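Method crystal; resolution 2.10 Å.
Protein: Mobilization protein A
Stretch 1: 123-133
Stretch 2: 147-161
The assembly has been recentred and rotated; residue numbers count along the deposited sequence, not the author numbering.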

# COMPACT_ATOMS: atom_id res chain seq x y z
N MET A 123 -0.22 -1.28 -2.13
CA MET A 123 -0.64 -2.44 -1.36
C MET A 123 -0.55 -2.10 0.12
O MET A 123 0.45 -1.57 0.60
CB MET A 123 0.19 -3.68 -1.72
CG MET A 123 1.66 -3.46 -1.96
SD MET A 123 2.47 -4.83 -2.91
CE MET A 123 2.45 -6.19 -1.70
N ILE A 124 -1.65 -2.38 0.81
CA ILE A 124 -1.79 -2.09 2.23
C ILE A 124 -1.96 -3.34 3.05
O ILE A 124 -2.83 -4.17 2.77
CB ILE A 124 -3.02 -1.22 2.48
CG1 ILE A 124 -3.02 -0.04 1.51
CG2 ILE A 124 -3.04 -0.75 3.92
CD1 ILE A 124 -4.20 0.87 1.69
N SER A 125 -1.12 -3.48 4.08
CA SER A 125 -1.19 -4.62 4.98
C SER A 125 -2.16 -4.22 6.08
O SER A 125 -2.02 -3.16 6.70
CB SER A 125 0.19 -4.89 5.60
OG SER A 125 0.09 -5.79 6.68
N GLU A 126 -3.15 -5.07 6.33
CA GLU A 126 -4.15 -4.78 7.35
C GLU A 126 -3.73 -5.19 8.75
O GLU A 126 -4.46 -5.87 9.47
CB GLU A 126 -5.48 -5.44 6.98
CG GLU A 126 -6.17 -4.77 5.81
CD GLU A 126 -7.20 -5.67 5.16
OE1 GLU A 126 -8.36 -5.24 5.01
OE2 GLU A 126 -6.84 -6.81 4.80
N ARG A 127 -2.53 -4.75 9.14
CA ARG A 127 -1.96 -5.01 10.45
C ARG A 127 -1.59 -3.66 11.03
O ARG A 127 -0.95 -2.84 10.38
CB ARG A 127 -0.70 -5.87 10.33
CG ARG A 127 -0.96 -7.28 9.83
CD ARG A 127 -1.44 -8.18 10.98
NE ARG A 127 -1.86 -9.50 10.52
CZ ARG A 127 -2.06 -10.53 11.32
NH1 ARG A 127 -1.88 -10.40 12.63
NH2 ARG A 127 -2.46 -11.70 10.83
N ILE A 128 -2.01 -3.43 12.27
CA ILE A 128 -1.75 -2.17 12.95
C ILE A 128 -0.38 -2.13 13.59
O ILE A 128 -0.07 -2.93 14.48
CB ILE A 128 -2.82 -1.95 14.04
CG1 ILE A 128 -4.21 -1.97 13.39
CG2 ILE A 128 -2.57 -0.64 14.77
CD1 ILE A 128 -5.36 -1.99 14.37
N ASN A 129 0.46 -1.20 13.15
CA ASN A 129 1.78 -1.11 13.75
C ASN A 129 1.67 -0.27 15.02
O ASN A 129 1.57 0.96 14.96
CB ASN A 129 2.79 -0.46 12.80
CG ASN A 129 4.21 -0.58 13.32
OD1 ASN A 129 4.43 -0.76 14.52
ND2 ASN A 129 5.18 -0.46 12.43
N ASP A 130 1.69 -0.95 16.16
CA ASP A 130 1.59 -0.28 17.46
C ASP A 130 2.95 0.11 18.03
O ASP A 130 3.05 0.53 19.17
CB ASP A 130 0.86 -1.19 18.46
CG ASP A 130 1.40 -2.61 18.47
OD1 ASP A 130 2.55 -2.82 18.02
OD2 ASP A 130 0.69 -3.51 18.93
N GLY A 131 4.01 -0.04 17.23
CA GLY A 131 5.33 0.32 17.70
C GLY A 131 5.98 -0.73 18.59
O GLY A 131 7.08 -0.51 19.10
N ILE A 132 5.31 -1.86 18.78
CA ILE A 132 5.84 -2.94 19.60
C ILE A 132 6.61 -3.92 18.73
O ILE A 132 6.05 -4.52 17.81
CB ILE A 132 4.70 -3.71 20.31
CG1 ILE A 132 4.02 -2.80 21.33
CG2 ILE A 132 5.25 -4.96 20.98
CD1 ILE A 132 2.74 -3.37 21.88
N GLU A 133 7.90 -4.07 19.02
CA GLU A 133 8.75 -4.97 18.23
C GLU A 133 8.30 -6.42 18.34
O GLU A 133 7.99 -6.91 19.42
CB GLU A 133 10.21 -4.89 18.68
CG GLU A 133 10.85 -3.52 18.59
CD GLU A 133 12.36 -3.61 18.39
OE1 GLU A 133 13.04 -2.57 18.44
OE2 GLU A 133 12.86 -4.74 18.18
N THR A 147 -1.98 -9.18 26.51
CA THR A 147 -0.54 -8.89 26.49
C THR A 147 -0.05 -8.77 25.04
O THR A 147 0.52 -9.71 24.48
CB THR A 147 0.23 -10.01 27.21
OG1 THR A 147 -0.39 -10.26 28.48
CG2 THR A 147 1.67 -9.60 27.46
N PRO A 148 -0.26 -7.61 24.42
CA PRO A 148 0.12 -7.28 23.04
C PRO A 148 1.51 -7.77 22.59
O PRO A 148 1.66 -8.32 21.50
CB PRO A 148 -0.00 -5.76 23.00
CG PRO A 148 -1.14 -5.49 23.93
CD PRO A 148 -0.84 -6.43 25.10
N GLU A 149 2.52 -7.58 23.44
CA GLU A 149 3.88 -7.99 23.10
C GLU A 149 4.08 -9.50 22.95
O GLU A 149 5.12 -9.94 22.44
CB GLU A 149 4.87 -7.47 24.16
CG GLU A 149 4.77 -8.17 25.51
CD GLU A 149 3.80 -7.48 26.47
OE1 GLU A 149 2.78 -6.91 26.01
OE2 GLU A 149 4.07 -7.51 27.69
N LYS A 150 3.10 -10.29 23.38
CA LYS A 150 3.22 -11.75 23.30
C LYS A 150 2.52 -12.36 22.09
O LYS A 150 2.57 -13.58 21.88
CB LYS A 150 2.66 -12.41 24.58
CG LYS A 150 3.38 -12.03 25.88
CD LYS A 150 4.88 -12.33 25.83
CE LYS A 150 5.61 -11.82 27.09
NZ LYS A 150 7.10 -11.86 26.96
N GLY A 151 1.87 -11.53 21.29
CA GLY A 151 1.18 -12.04 20.12
C GLY A 151 1.52 -11.30 18.84
O GLY A 151 2.56 -10.64 18.76
N GLY A 152 0.66 -11.41 17.84
CA GLY A 152 0.92 -10.74 16.58
C GLY A 152 0.35 -9.35 16.56
O GLY A 152 -0.33 -8.93 17.51
N ALA A 153 0.63 -8.61 15.50
CA ALA A 153 0.10 -7.26 15.38
C ALA A 153 -1.40 -7.42 15.22
O ALA A 153 -1.86 -8.39 14.63
CB ALA A 153 0.69 -6.56 14.16
N GLN A 154 -2.16 -6.47 15.77
CA GLN A 154 -3.61 -6.51 15.69
C GLN A 154 -4.06 -6.20 14.26
O GLN A 154 -3.45 -5.39 13.57
CB GLN A 154 -4.22 -5.48 16.66
CG GLN A 154 -5.74 -5.37 16.61
CD GLN A 154 -6.30 -4.42 17.67
OE1 GLN A 154 -5.72 -3.37 17.95
NE2 GLN A 154 -7.44 -4.78 18.24
N LYS A 155 -5.12 -6.87 13.83
CA LYS A 155 -5.66 -6.66 12.49
C LYS A 155 -6.64 -5.49 12.51
O LYS A 155 -7.22 -5.19 13.55
CB LYS A 155 -6.39 -7.91 12.00
CG LYS A 155 -5.50 -9.08 11.58
CD LYS A 155 -6.34 -10.35 11.38
CE LYS A 155 -5.54 -11.49 10.73
NZ LYS A 155 -5.25 -11.26 9.27
N THR A 156 -6.80 -4.81 11.38
CA THR A 156 -7.74 -3.71 11.32
C THR A 156 -8.92 -4.08 10.44
O THR A 156 -8.77 -4.83 9.48
CB THR A 156 -7.12 -2.41 10.78
OG1 THR A 156 -8.12 -1.39 10.78
CG2 THR A 156 -6.60 -2.61 9.37
N GLU A 157 -10.09 -3.57 10.78
CA GLU A 157 -11.29 -3.85 10.01
C GLU A 157 -11.69 -2.64 9.17
O GLU A 157 -12.67 -2.70 8.43
CB GLU A 157 -12.46 -4.19 10.95
CG GLU A 157 -12.15 -5.23 12.02
CD GLU A 157 -11.68 -6.54 11.45
OE1 GLU A 157 -12.38 -7.10 10.59
OE2 GLU A 157 -10.59 -7.01 11.85
N ALA A 158 -10.92 -1.56 9.28
CA ALA A 158 -11.22 -0.33 8.57
C ALA A 158 -11.37 -0.41 7.05
O ALA A 158 -12.03 0.43 6.44
CB ALA A 158 -10.17 0.74 8.92
N LEU A 159 -10.75 -1.41 6.43
CA LEU A 159 -10.83 -1.55 4.98
C LEU A 159 -11.91 -2.52 4.49
O LEU A 159 -12.03 -2.75 3.28
CB LEU A 159 -9.48 -2.01 4.42
CG LEU A 159 -8.36 -0.97 4.24
CD1 LEU A 159 -8.30 -0.00 5.40
CD2 LEU A 159 -7.05 -1.71 4.06
N LYS A 160 -12.71 -3.08 5.40
CA LYS A 160 -13.75 -4.03 5.02
C LYS A 160 -15.16 -3.46 4.78
O LYS A 160 -15.92 -4.02 4.00
CB LYS A 160 -13.85 -5.16 6.07
CG LYS A 160 -12.63 -6.09 6.17
CD LYS A 160 -12.84 -7.21 7.19
CE LYS A 160 -11.57 -8.04 7.41
NZ LYS A 160 -11.70 -9.08 8.49
N PRO A 161 -15.53 -2.36 5.46
CA PRO A 161 -16.87 -1.80 5.24
C PRO A 161 -17.23 -1.66 3.75
O PRO A 161 -16.36 -1.46 2.91
CB PRO A 161 -16.81 -0.46 5.95
CG PRO A 161 -15.89 -0.74 7.10
CD PRO A 161 -14.79 -1.55 6.43
O HOH W 1 -9.43 -3.93 7.03
O HOH W 2 -1.16 -4.04 16.79

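The contact is organised around one short antiparallel-style backbone bridge, with Arg127 facing Lys155 at a CA-CA distance of 4.5 Å. Two hydrogen bonds frame it. Ile128 N donates to Gln154 O at 2.8 Å, with an N-H...O angle of 178°, almost perfectly straight; Thr156 N donates to Glu126 O at 3.2 Å and 155°, a longer and less direct partner. Between them the alpha carbons join in: Lys155 CA lies 3.3 Å from Glu126 O, and Arg127 CA 3.5 Å from Gln154 O, both as CA-H...O contacts. Each of the two carbonyls thus receives an N-H and a CA-H from the other stretch. The rule to read here is economy: the backbones meet in a single bridge, with a hydrogen bond on each side of it.

The Arg127 side chain adds a third direct hydrogen bond. Its CB leaves sideways, but with chi1 and chi2 both m the chain bends so that its end comes nearer the other stretch, and Arg127 NH1 donates to Ala153 O at 2.8 Å, near the guanidinium plane. The angle of 140° is less ideal than the distance. Lys155 CE lies over one face of the same guanidinium, 3.1 Å from Arg127 NH2. This brings two cations close, with Arg127 NH2 and Lys155 NZ 3.2 Å apart; both are donors, so no bond joins them, and each finds hydrogen-bond partners elsewhere in the structure.

Two waters extend the polar network where the backbones do not pair directly. Water 1 donates to Glu126 OE1 at 2.6 Å and to Thr156 O at 2.7 Å while accepting from Leu159 N at 2.9 Å, so a carboxylate, a carbonyl and an amide are tied through one oxygen. Water 2 donates to Ile128 O at 2.8 Å and accepts from Gln154 N at 2.8 Å, continuing the backbone pairing through solvent; its further bond to Asp130 OD2, at 2.9 Å, is weak.

Local bonds shape the pieces that present these groups. Thr156, just before the type I turn from Glu157 to Lys160, accepts at OG1 from Ala158 N inside it, at 3.2 Å; the turn is closed by Lys160 N to Glu157 O at 3.1 Å and reinforced by a salt bridge of 3.0 Å between Lys160 NZ and Glu157 OE1. In stretch 1, Ile132 N donates to Asp130 OD1 at 3.0 Å.

Packing fills in around this polar centre. Ile128 sets CG1 3.9 Å from Thr156 CB, while Ala153 CB, small and directed toward stretch 1, comes within 3.7 Å of Ile128 O. Toward one end, Ile124 CG2 meets Leu159 CD2 at 4.1 Å. Toward the other, Ile132 CD1 rests 3.8 Å from Pro148 CB, against the 3-10 segment, and Ile132 CG2 lies 3.9 Å from Glu149 CA. The arrangement buries 753 Å² in all, with bonds at its middle and aliphatic contacts toward both ends.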